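Long-range contacts in protein arginine N-methyltransferase SFM1 (Saccharomyces cerevisiae, PDB 5C74), which uses S-adenosyl-L-methionine to monomethylate one arginine of ribosomal protein S3, as a protein-arginine methyltransferase of the SPOUT clan: residues A[20-25]-A[139-144]; A[2-7]-A[101-106]; A[28-33]-A[54-59]. One frame throughout, in Å; residues are numbered along the deposited sequence.

Contact 1 of 3, residues A[20-25]-A[139-144]; sequences YSQILR and TTDTAI
I23 carries this contact between helix 14-27 and helix 140-151. Its chi1 of -68° sets I23 CG1 against D141, 3.7 Å from D141 CA and about as far from its CB. I144 CD1 is met by both I23 CG2 and I23 CD1, each at 3.6 Å, and the two isoleucines cross at about a right angle. I23 CD1 also reaches D141 CA and comes within 4.0 Å of T140 CG2. No hydrogen bond links the segments; the axes of 20-25 and 140-144 run 20° apart, come within 9.2 Å and are joined here by van der Waals packing alone.

One shell out, polar groups are paired within each segment. T139, the N-cap residue, donates from OG1 to D141 OD1 at 2.7 Å, reaching that oxygen from above the carboxylate plane. R25 NH2 makes a straight bond of 3.0 Å to Q22 OE1, in the guanidinium plane, which should steady the Q22 amide; the same oxygen takes a weak bond from E194 N. The loop residue P193 touches Q22 and D141.

Both helices pack side by side on the same face of the parallel sheet, helix 14-27 being the crossover between neighbouring strands 2-6 and 32-35: T140 and I144 rest on F104 of strand 101-104, and Y20 and T140 reach I5 of strand 2-6.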
loop_
_atom_site.group_PDB
_atom_site.type_symbol
_atom_site.label_atom_id
_atom_site.label_comp_id
_atom_site.label_asym_id
_atom_site.label_seq_id
_atom_site.Cartn_x
_atom_site.Cartn_y
_atom_site.Cartn_z
ATOM N N TYR A 20 4.698 -9.778 2.347
ATOM C CA TYR A 20 3.912 -10.549 3.323
ATOM C C TYR A 20 3.602 -11.958 2.819
ATOM O O TYR A 20 3.622 -12.913 3.598
ATOM C CB TYR A 20 2.602 -9.830 3.667
ATOM C CG TYR A 20 2.770 -8.583 4.512
ATOM C CD1 TYR A 20 4.009 -8.217 5.046
ATOM C CD2 TYR A 20 1.675 -7.776 4.800
ATOM C CE1 TYR A 20 4.136 -7.069 5.818
ATOM C CE2 TYR A 20 1.798 -6.640 5.560
ATOM C CZ TYR A 20 3.013 -6.292 6.076
ATOM O OH TYR A 20 3.079 -5.150 6.834
ATOM N N SER A 21 3.298 -12.088 1.524
ATOM C CA SER A 21 3.015 -13.394 0.947
ATOM C C SER A 21 4.225 -14.301 1.083
ATOM O O SER A 21 4.082 -15.480 1.399
ATOM C CB SER A 21 2.629 -13.285 -0.531
ATOM O OG SER A 21 1.437 -12.536 -0.677
ATOM N N GLN A 22 5.413 -13.754 0.822
ATOM C CA GLN A 22 6.640 -14.539 0.919
ATOM C C GLN A 22 6.871 -14.982 2.361
ATOM O O GLN A 22 7.245 -16.134 2.624
ATOM C CB GLN A 22 7.838 -13.733 0.406
ATOM C CG GLN A 22 9.159 -14.499 0.433
ATOM C CD GLN A 22 9.384 -15.329 -0.804
ATOM O OE1 GLN A 22 8.446 -15.640 -1.553
ATOM N NE2 GLN A 22 10.646 -15.684 -1.046
ATOM N N ILE A 23 6.630 -14.076 3.301
ATOM C CA ILE A 23 6.769 -14.414 4.731
ATOM C C ILE A 23 5.828 -15.555 5.133
ATOM O O ILE A 23 6.249 -16.529 5.776
ATOM C CB ILE A 23 6.520 -13.165 5.611
ATOM C CG1 ILE A 23 7.670 -12.163 5.394
ATOM C CG2 ILE A 23 6.385 -13.536 7.083
ATOM C CD1 ILE A 23 7.381 -10.719 5.863
ATOM N N LEU A 24 4.566 -15.453 4.726
ATOM C CA LEU A 24 3.586 -16.493 5.020
ATOM C C LEU A 24 3.985 -17.837 4.426
ATOM O O LEU A 24 3.815 -18.873 5.063
ATOM C CB LEU A 24 2.195 -16.077 4.514
ATOM C CG LEU A 24 1.541 -14.933 5.291
ATOM C CD1 LEU A 24 0.410 -14.275 4.477
ATOM C CD2 LEU A 24 0.992 -15.452 6.624
ATOM N N ARG A 25 4.520 -17.832 3.209
ATOM C CA ARG A 25 4.930 -19.082 2.586
ATOM C C ARG A 25 6.120 -19.670 3.340
ATOM O O ARG A 25 6.251 -20.890 3.439
ATOM C CB ARG A 25 5.279 -18.881 1.102
ATOM C CG ARG A 25 4.030 -18.789 0.200
ATOM C CD ARG A 25 4.380 -18.725 -1.282
ATOM N NE ARG A 25 5.182 -17.550 -1.582
ATOM C CZ ARG A 25 4.717 -16.441 -2.150
ATOM N NH1 ARG A 25 3.449 -16.348 -2.518
ATOM N NH2 ARG A 25 5.539 -15.427 -2.361
ATOM N N THR A 139 14.787 -5.615 4.032
ATOM C CA THR A 139 13.347 -5.732 3.856
ATOM C C THR A 139 12.801 -6.647 4.947
ATOM O O THR A 139 13.526 -7.453 5.551
ATOM C CB THR A 139 12.940 -6.293 2.465
ATOM O OG1 THR A 139 13.399 -7.649 2.329
ATOM C CG2 THR A 139 13.529 -5.425 1.319
ATOM N N THR A 140 11.510 -6.526 5.208
ATOM C CA THR A 140 10.937 -7.303 6.288
ATOM C C THR A 140 11.050 -8.806 6.035
ATOM O O THR A 140 11.375 -9.570 6.948
ATOM C CB THR A 140 9.487 -6.924 6.503
ATOM O OG1 THR A 140 9.422 -5.509 6.676
ATOM C CG2 THR A 140 8.960 -7.613 7.760
ATOM N N ASP A 141 10.798 -9.241 4.806
ATOM C CA ASP A 141 10.909 -10.674 4.518
ATOM C C ASP A 141 12.347 -11.175 4.656
ATOM O O ASP A 141 12.570 -12.308 5.082
ATOM C CB ASP A 141 10.379 -10.998 3.129
ATOM C CG ASP A 141 11.165 -10.323 2.044
ATOM O OD1 ASP A 141 11.133 -9.076 1.995
ATOM O OD2 ASP A 141 11.800 -11.037 1.238
ATOM N N THR A 142 13.318 -10.333 4.316
ATOM C CA THR A 142 14.732 -10.696 4.493
ATOM C C THR A 142 15.080 -10.801 5.991
ATOM O O THR A 142 15.795 -11.726 6.420
ATOM C CB THR A 142 15.676 -9.677 3.831
ATOM O OG1 THR A 142 15.511 -9.722 2.407
ATOM C CG2 THR A 142 17.124 -10.027 4.165
ATOM N N ALA A 143 14.565 -9.857 6.779
ATOM C CA ALA A 143 14.825 -9.840 8.217
ATOM C C ALA A 143 14.272 -11.104 8.858
ATOM O O ALA A 143 14.908 -11.690 9.738
ATOM C CB ALA A 143 14.216 -8.606 8.877
ATOM N N ILE A 144 13.088 -11.513 8.417
ATOM C CA ILE A 144 12.475 -12.722 8.940
ATOM C C ILE A 144 13.261 -13.947 8.486
ATOM O O ILE A 144 13.505 -14.845 9.286
ATOM C CB ILE A 144 10.993 -12.815 8.536
ATOM C CG1 ILE A 144 10.228 -11.728 9.307
ATOM C CG2 ILE A 144 10.429 -14.231 8.837
ATOM C CD1 ILE A 144 8.740 -11.700 9.074
#

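Contact 2 of 3, residues A[2-7]-A[101-106]; sequences KYIIEH and YFVFGG
K2 to I5 pair in parallel with Y101 to F104, and four backbone bonds, from F102 N to K2 O at one end to E6 N to F104 O at the other, join these two central strands of the six-stranded parallel sheet, the core of a SPOUT fold.

On the face of K2, I4, Y101 and V103, the lysine bends at chi3 and chi4 over the phenol, placing K2 NZ 4.4 Å from the Y101 ring centroid, over the face but offset toward the rim: a cation-pi contact, with E73 as salt-bridge partner of the amine. Next along, I4 CD1 packs 3.7 Å from Y101 CD1. The opposite face carries Y3, I5, F102 and F104. There Y3 CD1 lies 3.8 Å from F102 CB, I5 and F104 run side by side with CG1 and CD1 3.9 Å apart, and helix 140-151 packs over F104.

At the end of strand 2-6, E6 OE1 takes the G106 amide through its anti lone pair, with G106 N at 2.8 Å, and forms a salt bridge with R116 NE. An alanine at E6 would probably leave the G106 amide and R116 without their carboxylate partner and the G105-G106 backbone less firmly held. A water bridges the two strand ends as well, donating to both E6 O and G105 O.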
loop_
_atom_site.group_PDB
_atom_site.type_symbol
_atom_site.label_atom_id
_atom_site.label_comp_id
_atom_site.label_asym_id
_atom_site.label_seq_id
_atom_site.Cartn_x
_atom_site.Cartn_y
_atom_site.Cartn_z
ATOM N N LYS A 2 7.886 -16.814 16.473
ATOM C CA LYS A 2 6.747 -16.237 15.786
ATOM C C LYS A 2 7.016 -14.761 15.571
ATOM O O LYS A 2 7.811 -14.170 16.292
ATOM C CB LYS A 2 5.476 -16.461 16.579
ATOM C CG LYS A 2 5.091 -17.942 16.611
ATOM C CD LYS A 2 4.029 -18.226 17.640
ATOM C CE LYS A 2 4.529 -19.275 18.610
ATOM N NZ LYS A 2 5.605 -18.759 19.495
ATOM N N TYR A 3 6.360 -14.179 14.571
ATOM C CA TYR A 3 6.703 -12.843 14.109
ATOM C C TYR A 3 5.503 -11.922 14.191
ATOM O O TYR A 3 4.410 -12.292 13.782
ATOM C CB TYR A 3 7.222 -12.911 12.684
ATOM C CG TYR A 3 8.475 -13.740 12.638
ATOM C CD1 TYR A 3 9.707 -13.171 12.931
ATOM C CD2 TYR A 3 8.416 -15.106 12.383
ATOM C CE1 TYR A 3 10.865 -13.940 12.932
ATOM C CE2 TYR A 3 9.569 -15.884 12.386
ATOM C CZ TYR A 3 10.786 -15.285 12.658
ATOM O OH TYR A 3 11.929 -16.044 12.675
ATOM N N ILE A 4 5.716 -10.727 14.725
ATOM C CA ILE A 4 4.645 -9.743 14.809
ATOM C C ILE A 4 5.075 -8.509 14.026
ATOM O O ILE A 4 6.150 -7.973 14.251
ATOM C CB ILE A 4 4.330 -9.360 16.280
ATOM C CG1 ILE A 4 3.915 -10.605 17.081
ATOM C CG2 ILE A 4 3.235 -8.273 16.359
ATOM C CD1 ILE A 4 3.896 -10.383 18.597
ATOM N N ILE A 5 4.244 -8.064 13.092
ATOM C CA ILE A 5 4.569 -6.860 12.331
ATOM C C ILE A 5 3.511 -5.819 12.597
ATOM O O ILE A 5 2.336 -6.062 12.352
ATOM C CB ILE A 5 4.637 -7.129 10.804
ATOM C CG1 ILE A 5 5.722 -8.158 10.476
ATOM C CG2 ILE A 5 4.893 -5.827 10.047
ATOM C CD1 ILE A 5 5.706 -8.602 9.035
ATOM N N GLU A 6 3.905 -4.667 13.108
ATOM C CA GLU A 6 2.937 -3.597 13.286
ATOM C C GLU A 6 2.670 -2.987 11.917
ATOM O O GLU A 6 3.588 -2.489 11.268
ATOM C CB GLU A 6 3.453 -2.532 14.252
ATOM C CG GLU A 6 3.709 -3.040 15.671
ATOM C CD GLU A 6 3.834 -1.902 16.667
ATOM O OE1 GLU A 6 4.599 -0.947 16.383
ATOM O OE2 GLU A 6 3.142 -1.951 17.715
ATOM N N HIS A 7 1.419 -3.014 11.481
ATOM C CA HIS A 7 1.077 -2.486 10.168
ATOM C C HIS A 7 0.222 -1.269 10.422
ATOM O O HIS A 7 -0.988 -1.356 10.372
ATOM C CB HIS A 7 0.339 -3.529 9.315
ATOM C CG HIS A 7 0.082 -3.084 7.902
ATOM N ND1 HIS A 7 0.901 -3.439 6.850
ATOM C CD2 HIS A 7 -0.897 -2.305 7.372
ATOM C CE1 HIS A 7 0.438 -2.899 5.731
ATOM N NE2 HIS A 7 -0.653 -2.209 6.021
ATOM N N TYR A 101 8.680 -14.490 20.495
ATOM C CA TYR A 101 8.171 -13.565 19.476
ATOM C C TYR A 101 9.235 -12.567 19.072
ATOM O O TYR A 101 10.068 -12.183 19.886
ATOM C CB TYR A 101 6.950 -12.798 19.992
ATOM C CG TYR A 101 5.741 -13.684 20.160
ATOM C CD1 TYR A 101 4.871 -13.897 19.100
ATOM C CD2 TYR A 101 5.470 -14.302 21.375
ATOM C CE1 TYR A 101 3.739 -14.705 19.246
ATOM C CE2 TYR A 101 4.349 -15.123 21.532
ATOM C CZ TYR A 101 3.494 -15.316 20.460
ATOM O OH TYR A 101 2.392 -16.116 20.606
ATOM N N PHE A 102 9.172 -12.138 17.814
ATOM C CA PHE A 102 10.089 -11.148 17.258
ATOM C C PHE A 102 9.212 -10.075 16.634
ATOM O O PHE A 102 8.357 -10.384 15.807
ATOM C CB PHE A 102 11.008 -11.780 16.210
ATOM C CG PHE A 102 12.115 -10.871 15.748
ATOM C CD1 PHE A 102 11.920 -9.997 14.687
ATOM C CD2 PHE A 102 13.353 -10.900 16.366
ATOM C CE1 PHE A 102 12.943 -9.170 14.253
ATOM C CE2 PHE A 102 14.384 -10.066 15.927
ATOM C CZ PHE A 102 14.171 -9.205 14.877
ATOM N N VAL A 103 9.410 -8.831 17.050
ATOM C CA VAL A 103 8.490 -7.746 16.697
ATOM C C VAL A 103 9.130 -6.712 15.767
ATOM O O VAL A 103 10.237 -6.257 16.013
ATOM C CB VAL A 103 8.002 -7.030 17.961
ATOM C CG1 VAL A 103 7.113 -5.851 17.602
ATOM C CG2 VAL A 103 7.267 -8.019 18.878
ATOM N N PHE A 104 8.428 -6.369 14.693
ATOM C CA PHE A 104 8.813 -5.261 13.824
ATOM C C PHE A 104 7.949 -4.088 14.199
ATOM O O PHE A 104 6.732 -4.114 13.972
ATOM C CB PHE A 104 8.628 -5.604 12.349
ATOM C CG PHE A 104 9.560 -6.663 11.862
ATOM C CD1 PHE A 104 9.287 -8.005 12.105
ATOM C CD2 PHE A 104 10.716 -6.322 11.178
ATOM C CE1 PHE A 104 10.151 -8.989 11.668
ATOM C CE2 PHE A 104 11.582 -7.297 10.733
ATOM C CZ PHE A 104 11.302 -8.630 10.975
ATOM N N GLY A 105 8.566 -3.080 14.800
ATOM C CA GLY A 105 7.861 -1.885 15.222
ATOM C C GLY A 105 7.320 -1.135 14.022
ATOM O O GLY A 105 7.865 -1.219 12.921
ATOM N N GLY A 106 6.240 -0.394 14.227
ATOM C CA GLY A 106 5.619 0.318 13.128
ATOM C C GLY A 106 6.548 1.415 12.640
ATOM O O GLY A 106 7.295 1.982 13.429
HETATM O O HOH W 1 6.334 -2.523 10.850
#

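Contact 3 of 3, residues A[28-33]-A[54-59]; sequences GAENLI and GLRWTT
R56 lies extended from CG to NE across the turn A29-E30 and ends with one guanidinium face against E30. The contact joins the two strands of a beta-alpha-beta unit, strand 32-35, helix 48-52 and strand 56-57, at the outer edge of the parallel sheet. The arginine aliphatic chain passes the carbonyl of A29, with R56 CD 3.4 Å from A29 O. Farther on, E30 CA stands over the centre of one guanidinium face, and E30 CG comes over that face too, 3.7 Å from R56 NH2.

The two charged side chains cross at an angle, their carboxylate and guanidinium planes 20° apart. E30 OE2 lies well out of the guanidinium plane, 4.5 Å from R56 NH2; the two charges probably attract, but at a distance beyond a salt bridge and with no N-H aimed at the oxygen. The salt bridge that NH2 does make is with D71.

Nearer the protein interior, L32 and L55 each have CG anti to the backbone N (chi1 171° for L32, 180° for L55), which sets each CG; the methyls beyond, CD2 of L32 and CD1 of L55, then meet at 4.0 Å, although neither CB heads for the opposing segment. L24 of helix 14-27 touches both. At the start of the second segment, G54 closes helix 48-52 with a Schellman motif, and its carbonyl oxygen faces A29 CB; a CB on G54 would press tightly against that methyl.

No direct hydrogen bond spans the segments. A water fills that role, gripped by three bonds: it donates to A29 O and to L32 O, and it accepts from R56 N at 2.8 Å.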
loop_
_atom_site.group_PDB
_atom_site.type_symbol
_atom_site.label_atom_id
_atom_site.label_comp_id
_atom_site.label_asym_id
_atom_site.label_seq_id
_atom_site.Cartn_x
_atom_site.Cartn_y
_atom_site.Cartn_z
ATOM N N GLY A 28 4.718 -19.675 7.713
ATOM C CA GLY A 28 3.383 -20.211 7.941
ATOM C C GLY A 28 2.424 -19.211 8.566
ATOM O O GLY A 28 2.827 -18.336 9.334
ATOM N N ALA A 29 1.139 -19.362 8.256
ATOM C CA ALA A 29 0.125 -18.397 8.682
ATOM C C ALA A 29 -0.088 -18.382 10.189
ATOM O O ALA A 29 -0.613 -17.408 10.724
ATOM C CB ALA A 29 -1.195 -18.677 7.990
ATOM N N GLU A 30 0.283 -19.460 10.875
ATOM C CA GLU A 30 0.148 -19.468 12.324
ATOM C C GLU A 30 1.256 -18.697 13.022
ATOM O O GLU A 30 1.161 -18.423 14.224
ATOM C CB GLU A 30 0.122 -20.902 12.856
ATOM C CG GLU A 30 -1.192 -21.608 12.623
ATOM C CD GLU A 30 -1.261 -22.928 13.379
ATOM O OE1 GLU A 30 -1.600 -23.953 12.756
ATOM O OE2 GLU A 30 -0.971 -22.934 14.597
ATOM N N ASN A 31 2.300 -18.339 12.276
ATOM C CA ASN A 31 3.503 -17.787 12.883
ATOM C C ASN A 31 3.803 -16.346 12.513
ATOM O O ASN A 31 4.888 -15.836 12.813
ATOM C CB ASN A 31 4.699 -18.672 12.529
ATOM C CG ASN A 31 4.522 -20.079 13.064
ATOM O OD1 ASN A 31 4.190 -20.261 14.234
ATOM N ND2 ASN A 31 4.679 -21.072 12.203
ATOM N N LEU A 32 2.833 -15.691 11.873
ATOM C CA LEU A 32 2.915 -14.262 11.570
ATOM C C LEU A 32 1.626 -13.588 12.041
ATOM O O LEU A 32 0.528 -14.066 11.748
ATOM C CB LEU A 32 3.104 -14.008 10.070
ATOM C CG LEU A 32 2.994 -12.537 9.625
ATOM C CD1 LEU A 32 4.163 -11.682 10.177
ATOM C CD2 LEU A 32 2.916 -12.418 8.109
ATOM N N ILE A 33 1.750 -12.477 12.756
ATOM C CA ILE A 33 0.568 -11.676 13.093
ATOM C C ILE A 33 0.811 -10.211 12.756
ATOM O O ILE A 33 1.850 -9.653 13.120
ATOM C CB ILE A 33 0.191 -11.778 14.593
ATOM C CG1 ILE A 33 0.123 -13.238 15.050
ATOM C CG2 ILE A 33 -1.151 -11.062 14.856
ATOM C CD1 ILE A 33 1.430 -13.763 15.647
ATOM N N GLY A 54 -4.090 -17.149 4.618
ATOM C CA GLY A 54 -4.388 -17.324 6.032
ATOM C C GLY A 54 -3.890 -16.230 6.961
ATOM O O GLY A 54 -3.711 -16.461 8.161
ATOM N N LEU A 55 -3.686 -15.031 6.422
ATOM C CA LEU A 55 -3.112 -13.928 7.192
ATOM C C LEU A 55 -3.894 -13.621 8.469
ATOM O O LEU A 55 -5.094 -13.372 8.422
ATOM C CB LEU A 55 -3.047 -12.659 6.335
ATOM C CG LEU A 55 -2.464 -11.455 7.083
ATOM C CD1 LEU A 55 -0.957 -11.632 7.310
ATOM C CD2 LEU A 55 -2.773 -10.159 6.344
ATOM N N ARG A 56 -3.203 -13.624 9.600
ATOM C CA ARG A 56 -3.776 -13.159 10.866
ATOM C C ARG A 56 -3.463 -11.697 11.118
ATOM O O ARG A 56 -2.303 -11.280 11.052
ATOM C CB ARG A 56 -3.234 -13.989 12.035
ATOM C CG ARG A 56 -3.568 -15.449 11.929
ATOM C CD ARG A 56 -2.881 -16.251 13.023
ATOM N NE ARG A 56 -3.474 -17.578 13.118
ATOM C CZ ARG A 56 -3.311 -18.408 14.145
ATOM N NH1 ARG A 56 -2.559 -18.052 15.174
ATOM N NH2 ARG A 56 -3.902 -19.596 14.140
ATOM N N TRP A 57 -4.495 -10.919 11.443
ATOM C CA TRP A 57 -4.312 -9.493 11.670
ATOM C C TRP A 57 -5.231 -9.014 12.779
ATOM O O TRP A 57 -6.279 -9.611 13.029
ATOM C CB TRP A 57 -4.598 -8.709 10.386
ATOM C CG TRP A 57 -5.975 -8.958 9.891
ATOM C CD1 TRP A 57 -6.400 -10.009 9.136
ATOM C CD2 TRP A 57 -7.131 -8.154 10.152
ATOM N NE1 TRP A 57 -7.753 -9.913 8.907
ATOM C CE2 TRP A 57 -8.225 -8.779 9.515
ATOM C CE3 TRP A 57 -7.348 -6.972 10.865
ATOM C CZ2 TRP A 57 -9.517 -8.250 9.554
ATOM C CZ3 TRP A 57 -8.647 -6.451 10.909
ATOM C CH2 TRP A 57 -9.706 -7.093 10.258
ATOM N N THR A 58 -4.864 -7.914 13.424
ATOM C CA THR A 58 -5.755 -7.311 14.409
ATOM C C THR A 58 -5.509 -5.818 14.495
ATOM O O THR A 58 -4.409 -5.347 14.189
ATOM C CB THR A 58 -5.577 -7.951 15.794
ATOM O OG1 THR A 58 -6.412 -7.283 16.740
ATOM C CG2 THR A 58 -4.127 -7.849 16.249
ATOM N N THR A 59 -6.540 -5.064 14.878
ATOM C CA THR A 59 -6.336 -3.637 15.124
ATOM C C THR A 59 -5.742 -3.425 16.518
ATOM O O THR A 59 -5.214 -2.359 16.821
ATOM C CB THR A 59 -7.632 -2.837 15.008
ATOM O OG1 THR A 59 -8.558 -3.292 16.000
ATOM C CG2 THR A 59 -8.260 -3.053 13.629
HETATM O O HOH W 2 -0.775 -14.913 9.500
#

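In the fold
From the N terminus, strand 2-6, the first in the chain, takes a central place in the sheet, and helix 14-27 follows it, leading to strand 32-35, its neighbour in the sheet. Contact 3 closes the shortest loop, from 28-33 to 54-59, and so falls within the longer loops of both others. Contact 2 closes when strand 101-104 comes to lie on the other side of strand 2-6. Contact 1 starts inside that loop and ends beyond it, at helix 140-151, so contacts 1 and 2 cross. Together they tie the middle of the sheet, its 56-57 edge and two helices into one core: Y20 OH probably bonds to H7 ND1, I23 meets L32, and Y3 bonds to N31.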